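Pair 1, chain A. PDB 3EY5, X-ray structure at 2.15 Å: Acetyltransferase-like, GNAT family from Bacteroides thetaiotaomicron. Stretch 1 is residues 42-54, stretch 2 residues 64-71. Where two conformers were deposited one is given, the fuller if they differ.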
# COMPACT_ATOMS: atom_id res chain seq x y z
N GLU A 42 -7.05 8.64 12.92
CA GLU A 42 -6.25 9.81 13.21
C GLU A 42 -5.30 10.19 12.05
O GLU A 42 -5.20 11.37 11.69
CB GLU A 42 -5.50 9.62 14.52
CG GLU A 42 -6.45 9.49 15.75
CD GLU A 42 -5.81 8.95 17.05
OE1 GLU A 42 -4.58 8.75 17.14
OE2 GLU A 42 -6.57 8.72 18.01
N TYR A 43 -4.62 9.20 11.46
CA TYR A 43 -3.72 9.43 10.32
C TYR A 43 -4.52 9.97 9.14
O TYR A 43 -4.11 10.93 8.48
CB TYR A 43 -2.99 8.12 9.93
CG TYR A 43 -1.75 7.78 10.75
CD1 TYR A 43 -0.48 7.75 10.16
CD2 TYR A 43 -1.83 7.50 12.12
CE1 TYR A 43 0.68 7.45 10.94
CE2 TYR A 43 -0.70 7.19 12.89
CZ TYR A 43 0.54 7.16 12.30
OH TYR A 43 1.65 6.86 13.06
N THR A 44 -5.65 9.34 8.87
CA THR A 44 -6.51 9.75 7.77
C THR A 44 -6.82 11.27 7.77
O THR A 44 -6.48 11.98 6.82
CB THR A 44 -7.79 8.88 7.72
OG1 THR A 44 -7.44 7.53 7.40
CG2 THR A 44 -8.77 9.41 6.68
N ASP A 45 -7.41 11.79 8.84
CA ASP A 45 -7.74 13.23 8.89
C ASP A 45 -6.64 14.15 9.41
O ASP A 45 -6.63 15.34 9.12
CB ASP A 45 -8.97 13.47 9.74
CG ASP A 45 -9.94 12.32 9.71
OD1 ASP A 45 -10.31 11.84 8.60
OD2 ASP A 45 -10.34 11.92 10.81
N ARG A 46 -5.73 13.62 10.21
CA ARG A 46 -4.71 14.48 10.80
C ARG A 46 -3.49 14.67 9.88
O ARG A 46 -2.95 15.77 9.80
CB ARG A 46 -4.26 13.94 12.17
CG ARG A 46 -5.24 14.12 13.34
CD ARG A 46 -4.45 14.08 14.66
NE ARG A 46 -5.22 14.41 15.88
CZ ARG A 46 -5.35 15.64 16.41
NH1 ARG A 46 -6.07 15.80 17.52
NH2 ARG A 46 -4.79 16.70 15.84
N ILE A 47 -3.06 13.60 9.20
CA ILE A 47 -1.73 13.58 8.59
C ILE A 47 -1.79 13.91 7.10
O ILE A 47 -2.31 13.12 6.29
CB ILE A 47 -0.96 12.25 8.90
CG1 ILE A 47 -0.64 12.12 10.39
CG2 ILE A 47 0.32 12.12 8.07
CD1 ILE A 47 -0.43 13.47 11.11
N GLY A 48 -1.24 15.07 6.76
CA GLY A 48 -1.41 15.71 5.44
C GLY A 48 -0.75 15.01 4.28
O GLY A 48 -1.29 15.02 3.17
N ASN A 49 0.40 14.40 4.52
CA ASN A 49 1.05 13.57 3.52
C ASN A 49 0.63 12.07 3.58
O ASN A 49 1.24 11.24 2.94
CB ASN A 49 2.56 13.72 3.65
CG ASN A 49 3.09 13.04 4.90
OD1 ASN A 49 2.48 13.12 5.96
ND2 ASN A 49 4.21 12.34 4.77
N PHE A 50 -0.41 11.74 4.36
CA PHE A 50 -1.00 10.41 4.35
C PHE A 50 -2.34 10.50 3.62
O PHE A 50 -3.17 11.38 3.91
CB PHE A 50 -1.17 9.81 5.79
CG PHE A 50 -1.92 8.47 5.82
CD1 PHE A 50 -1.31 7.31 5.34
CD2 PHE A 50 -3.24 8.40 6.26
CE1 PHE A 50 -2.00 6.08 5.31
CE2 PHE A 50 -3.95 7.17 6.24
CZ PHE A 50 -3.32 6.01 5.76
N HIS A 51 -2.58 9.59 2.69
CA HIS A 51 -3.77 9.70 1.87
C HIS A 51 -4.53 8.38 1.85
O HIS A 51 -4.00 7.34 1.42
CB HIS A 51 -3.41 10.09 0.44
CG HIS A 51 -2.68 11.39 0.34
ND1 HIS A 51 -3.33 12.60 0.20
CD2 HIS A 51 -1.35 11.68 0.36
CE1 HIS A 51 -2.43 13.58 0.13
NE2 HIS A 51 -1.23 13.04 0.23
N ASN A 52 -5.77 8.45 2.32
CA ASN A 52 -6.68 7.31 2.30
C ASN A 52 -7.67 7.48 1.14
O ASN A 52 -8.37 8.49 1.07
CB ASN A 52 -7.41 7.24 3.65
CG ASN A 52 -7.97 5.86 3.94
OD1 ASN A 52 -8.27 5.07 3.02
ND2 ASN A 52 -8.12 5.55 5.25
N ASN A 53 -7.72 6.51 0.23
CA ASN A 53 -8.54 6.65 -0.96
C ASN A 53 -9.42 5.46 -1.23
O ASN A 53 -8.98 4.31 -1.10
CB ASN A 53 -7.70 6.88 -2.22
CG ASN A 53 -6.66 7.96 -2.05
OD1 ASN A 53 -6.84 9.09 -2.52
ND2 ASN A 53 -5.53 7.61 -1.39
N ILE A 54 -10.66 5.74 -1.64
CA ILE A 54 -11.58 4.69 -2.09
C ILE A 54 -11.41 4.58 -3.60
O ILE A 54 -11.12 5.57 -4.32
CB ILE A 54 -13.05 4.92 -1.60
CG1 ILE A 54 -13.97 3.84 -2.16
CG2 ILE A 54 -13.57 6.27 -2.04
CD1 ILE A 54 -15.34 3.79 -1.48
N PHE A 64 -9.86 0.12 -1.92
CA PHE A 64 -9.24 1.26 -1.24
C PHE A 64 -7.75 1.13 -1.46
O PHE A 64 -7.24 0.05 -1.79
CB PHE A 64 -9.58 1.32 0.28
CG PHE A 64 -8.78 0.35 1.12
CD1 PHE A 64 -7.55 0.71 1.63
CD2 PHE A 64 -9.24 -0.94 1.33
CE1 PHE A 64 -6.77 -0.20 2.39
CE2 PHE A 64 -8.49 -1.86 2.08
CZ PHE A 64 -7.24 -1.48 2.61
N ILE A 65 -7.06 2.24 -1.28
CA ILE A 65 -5.62 2.24 -1.31
C ILE A 65 -5.22 3.38 -0.42
O ILE A 65 -5.84 4.45 -0.41
CB ILE A 65 -5.06 2.45 -2.77
CG1 ILE A 65 -3.53 2.61 -2.77
CG2 ILE A 65 -5.69 3.68 -3.44
CD1 ILE A 65 -2.87 1.96 -4.00
N THR A 66 -4.18 3.15 0.35
CA THR A 66 -3.65 4.18 1.21
C THR A 66 -2.21 4.35 0.77
O THR A 66 -1.54 3.37 0.40
CB THR A 66 -3.68 3.73 2.73
OG1 THR A 66 -2.89 2.55 2.90
CG2 THR A 66 -5.04 3.40 3.11
N TYR A 67 -1.75 5.59 0.76
CA TYR A 67 -0.39 5.85 0.39
C TYR A 67 0.13 7.11 1.08
O TYR A 67 -0.62 7.98 1.54
CB TYR A 67 -0.25 5.93 -1.15
CG TYR A 67 -0.88 7.16 -1.75
CD1 TYR A 67 -0.20 8.36 -1.76
CD2 TYR A 67 -2.18 7.12 -2.29
CE1 TYR A 67 -0.76 9.50 -2.29
CE2 TYR A 67 -2.77 8.28 -2.84
CZ TYR A 67 -2.05 9.46 -2.82
OH TYR A 67 -2.57 10.60 -3.34
N TRP A 68 1.45 7.18 1.13
CA TRP A 68 2.14 8.34 1.63
C TRP A 68 2.83 9.06 0.48
O TRP A 68 3.42 8.44 -0.43
CB TRP A 68 3.20 7.94 2.63
CG TRP A 68 2.66 7.26 3.82
CD1 TRP A 68 2.17 5.98 3.89
CD2 TRP A 68 2.56 7.80 5.15
NE1 TRP A 68 1.77 5.69 5.15
CE2 TRP A 68 1.99 6.79 5.95
CE3 TRP A 68 2.86 9.06 5.72
CZ2 TRP A 68 1.75 6.97 7.32
CZ3 TRP A 68 2.62 9.25 7.09
CH2 TRP A 68 2.07 8.21 7.87
N ASP A 69 2.80 10.37 0.60
CA ASP A 69 3.45 11.30 -0.30
C ASP A 69 4.79 11.71 0.35
O ASP A 69 4.79 12.32 1.41
CB ASP A 69 2.49 12.48 -0.47
CG ASP A 69 3.12 13.68 -1.18
OD1 ASP A 69 4.16 13.53 -1.90
OD2 ASP A 69 2.55 14.80 -1.01
N PHE A 70 5.92 11.36 -0.28
CA PHE A 70 7.27 11.71 0.20
C PHE A 70 8.05 12.58 -0.79
O PHE A 70 9.28 12.48 -0.88
CB PHE A 70 8.12 10.46 0.50
CG PHE A 70 7.68 9.68 1.70
CD1 PHE A 70 7.06 8.45 1.56
CD2 PHE A 70 7.89 10.17 2.99
CE1 PHE A 70 6.67 7.71 2.68
CE2 PHE A 70 7.48 9.44 4.11
CZ PHE A 70 6.87 8.21 3.94
N ASP A 71 7.35 13.43 -1.53
CA ASP A 71 7.96 14.46 -2.41
C ASP A 71 8.75 13.86 -3.56
O ASP A 71 8.51 14.21 -4.70
CB ASP A 71 8.82 15.49 -1.65
CG ASP A 71 8.23 15.87 -0.30
OD1 ASP A 71 7.14 16.50 -0.28
OD2 ASP A 71 8.86 15.53 0.73
O HOH W 1 -5.10 11.24 -2.98

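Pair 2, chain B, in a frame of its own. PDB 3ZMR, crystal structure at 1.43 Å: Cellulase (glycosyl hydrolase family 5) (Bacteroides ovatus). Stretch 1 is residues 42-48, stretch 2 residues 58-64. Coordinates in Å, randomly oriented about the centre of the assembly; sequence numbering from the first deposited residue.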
# COMPACT_ATOMS: atom_id res chain seq x y z
N GLU B 42 25.41 -1.47 -21.25
CA GLU B 42 24.67 -1.97 -20.08
C GLU B 42 23.18 -2.08 -20.39
O GLU B 42 22.61 -1.21 -21.04
CB GLU B 42 24.87 -1.07 -18.85
CG GLU B 42 26.31 -0.87 -18.41
CD GLU B 42 26.95 -2.11 -17.81
OE1 GLU B 42 26.25 -3.10 -17.51
OE2 GLU B 42 28.18 -2.08 -17.62
N SER B 43 22.56 -3.14 -19.89
CA SER B 43 21.15 -3.45 -20.19
C SER B 43 20.19 -2.42 -19.62
O SER B 43 19.09 -2.28 -20.14
CB SER B 43 20.79 -4.85 -19.67
OG SER B 43 20.93 -4.94 -18.27
N TRP B 44 20.61 -1.68 -18.60
CA TRP B 44 19.73 -0.66 -17.97
C TRP B 44 19.73 0.69 -18.71
O TRP B 44 18.97 1.61 -18.39
CB TRP B 44 20.10 -0.41 -16.49
CG TRP B 44 21.56 -0.04 -16.24
CD1 TRP B 44 22.57 -0.91 -15.88
CD2 TRP B 44 22.19 1.26 -16.36
NE1 TRP B 44 23.76 -0.23 -15.75
CE2 TRP B 44 23.57 1.08 -16.05
CE3 TRP B 44 21.72 2.55 -16.68
CZ2 TRP B 44 24.48 2.14 -16.05
CZ3 TRP B 44 22.65 3.62 -16.69
CH2 TRP B 44 24.01 3.39 -16.35
N CYS B 45 20.60 0.80 -19.70
CA CYS B 45 20.72 1.96 -20.55
C CYS B 45 20.35 1.55 -21.98
O CYS B 45 20.99 0.69 -22.59
CB CYS B 45 22.15 2.51 -20.50
SG CYS B 45 22.41 3.98 -21.51
N LYS B 46 19.27 2.13 -22.49
CA LYS B 46 18.75 1.77 -23.80
C LYS B 46 18.73 2.96 -24.76
O LYS B 46 18.45 4.09 -24.38
CB LYS B 46 17.34 1.15 -23.69
CG LYS B 46 17.32 -0.26 -23.10
CD LYS B 46 18.10 -1.27 -23.94
CE LYS B 46 18.10 -2.65 -23.32
NZ LYS B 46 19.18 -3.52 -23.89
N SER B 47 19.02 2.67 -26.01
CA SER B 47 18.84 3.58 -27.14
C SER B 47 17.53 3.25 -27.85
O SER B 47 17.21 2.07 -28.06
CB SER B 47 19.98 3.48 -28.15
OG SER B 47 19.74 4.27 -29.29
N SER B 48 16.79 4.28 -28.24
CA SER B 48 15.56 4.07 -29.05
C SER B 48 15.85 3.46 -30.42
O SER B 48 14.97 2.84 -31.05
CB SER B 48 14.84 5.40 -29.25
OG SER B 48 15.70 6.35 -29.85
N VAL B 58 17.31 10.77 -31.16
CA VAL B 58 17.44 9.46 -30.57
C VAL B 58 17.27 9.61 -29.05
O VAL B 58 17.83 10.53 -28.45
CB VAL B 58 18.83 8.83 -30.86
CG1 VAL B 58 19.04 7.49 -30.13
CG2 VAL B 58 18.98 8.63 -32.36
N ASN B 59 16.49 8.71 -28.46
CA ASN B 59 16.30 8.71 -27.02
C ASN B 59 17.25 7.77 -26.31
O ASN B 59 17.48 6.65 -26.74
CB ASN B 59 14.87 8.38 -26.64
CG ASN B 59 13.98 9.60 -26.63
OD1 ASN B 59 14.13 10.54 -27.41
ND2 ASN B 59 13.03 9.57 -25.73
N ILE B 60 17.84 8.29 -25.24
CA ILE B 60 18.60 7.46 -24.31
C ILE B 60 17.76 7.36 -23.03
O ILE B 60 17.41 8.38 -22.44
CB ILE B 60 20.00 8.05 -24.02
CG1 ILE B 60 20.80 8.23 -25.33
CG2 ILE B 60 20.76 7.15 -23.04
CD1 ILE B 60 21.00 6.97 -26.17
N THR B 61 17.43 6.13 -22.65
CA THR B 61 16.52 5.84 -21.55
C THR B 61 17.22 4.95 -20.52
O THR B 61 17.87 3.96 -20.86
CB THR B 61 15.23 5.16 -22.05
OG1 THR B 61 14.67 5.93 -23.13
CG2 THR B 61 14.18 5.03 -20.93
N VAL B 62 17.08 5.33 -19.26
CA VAL B 62 17.61 4.53 -18.17
C VAL B 62 16.49 3.96 -17.34
O VAL B 62 15.46 4.62 -17.09
CB VAL B 62 18.60 5.33 -17.27
CG1 VAL B 62 19.80 5.82 -18.08
CG2 VAL B 62 17.90 6.48 -16.53
N GLU B 63 16.72 2.74 -16.88
CA GLU B 63 15.88 2.13 -15.86
C GLU B 63 16.13 2.80 -14.52
O GLU B 63 17.18 3.40 -14.29
CB GLU B 63 16.18 0.63 -15.75
CG GLU B 63 15.76 -0.18 -16.95
CD GLU B 63 16.16 -1.64 -16.88
OE1 GLU B 63 16.95 -2.03 -15.97
OE2 GLU B 63 15.70 -2.42 -17.75
N ALA B 64 15.17 2.69 -13.62
CA ALA B 64 15.35 3.17 -12.25
C ALA B 64 16.55 2.48 -11.63
O ALA B 64 16.79 1.29 -11.88
CB ALA B 64 14.10 2.88 -11.42
O HOH W 2 16.58 -1.11 -20.11
O HOH W 3 18.53 -4.24 -16.87

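What backbone arrangement do the two pairs share? In each, a type I turn, Ile47(A) to Phe50(A) in pair 1 and Glu42(B) to Cys45(B) in pair 2, leads into a strand that runs antiparallel to the second stretch, at 166° and 160°. Fourteen central residues superpose with an RMSD of 0.7 Å. The ladder opens alike: Asp69(A) N donates to Asn49(A) O at 2.9 Å, and Glu63(B) N to Trp44(B) O at 2.9 Å. A two-way pair follows, His51(A) with Tyr67(A) and its match Lys46(B) with Thr61(B).

How is the face carrying Phe50(A) and Trp68(A) filled, and what stands there in pair 2? Phe50(A) lays its CB over the six-membered ring of Trp68(A), 4.0 Å from the centroid, while the Phe50(A) ring meets the indole obliquely. Tyr43(A), from the preceding helix, adds its rim, with CE1 3.5 Å from CH2 of Trp68(A). The matching Cys45(B) and Val62(B) are far smaller. Cys45(B) SG instead reaches diagonally to Ile60(B) CG2 at 3.9 Å. Aromatic bulk comes from the turn: Trp44(B), which matches Asn49(A), brings CZ3 to 3.9 Å from Val62(B) CG1, so the indole lies on the first stretch rather than the second. Farther along, Asn52(A) OD1 approaches Thr66(A) CG2 at 3.6 Å; in the matching pair, Ser47(B) CB lies 4.1 Å from Ile60(B) CD1.

What happens on the other face? His51(A) and Tyr67(A) pack closely: His51(A) CB sits over the tyrosine ring, 3.8 Å from its centroid, and the two rings are near parallel but slid apart. Lys46(B) and Thr61(B) take these positions in pair 2, but the end of the lysine leads away, and no side-chain packing like that of His51(A) on Tyr67(A) forms; the backbone bond is the same in both, His51(A) N to Tyr67(A) O and Lys46(B) N to Thr61(B) O, each 2.8 Å. A water joins Asn53(A) OD1 and Tyr67(A) OH in pair 1. In pair 2 the waters sit by the turn, where two of them link Ser43(B) to the Glu63(B) carboxylate.

How are the matched positions Asn53(A) and Ser48(B) tied to the second stretch? Asn53(A) and Ile65(A) exchange two backbone hydrogen bonds, and Asn53(A) ND2 adds a weak one to Ile65(A) O at 3.3 Å. Pair 2 keeps one backbone bond, Ser48(B) N to Asn59(B) O at 2.9 Å. Its return bond ends on a side chain: Asn59(B) N donates to Ser48(B) OG at 2.9 Å, so the serine hydroxyl accepts where a backbone carbonyl does in pair 1.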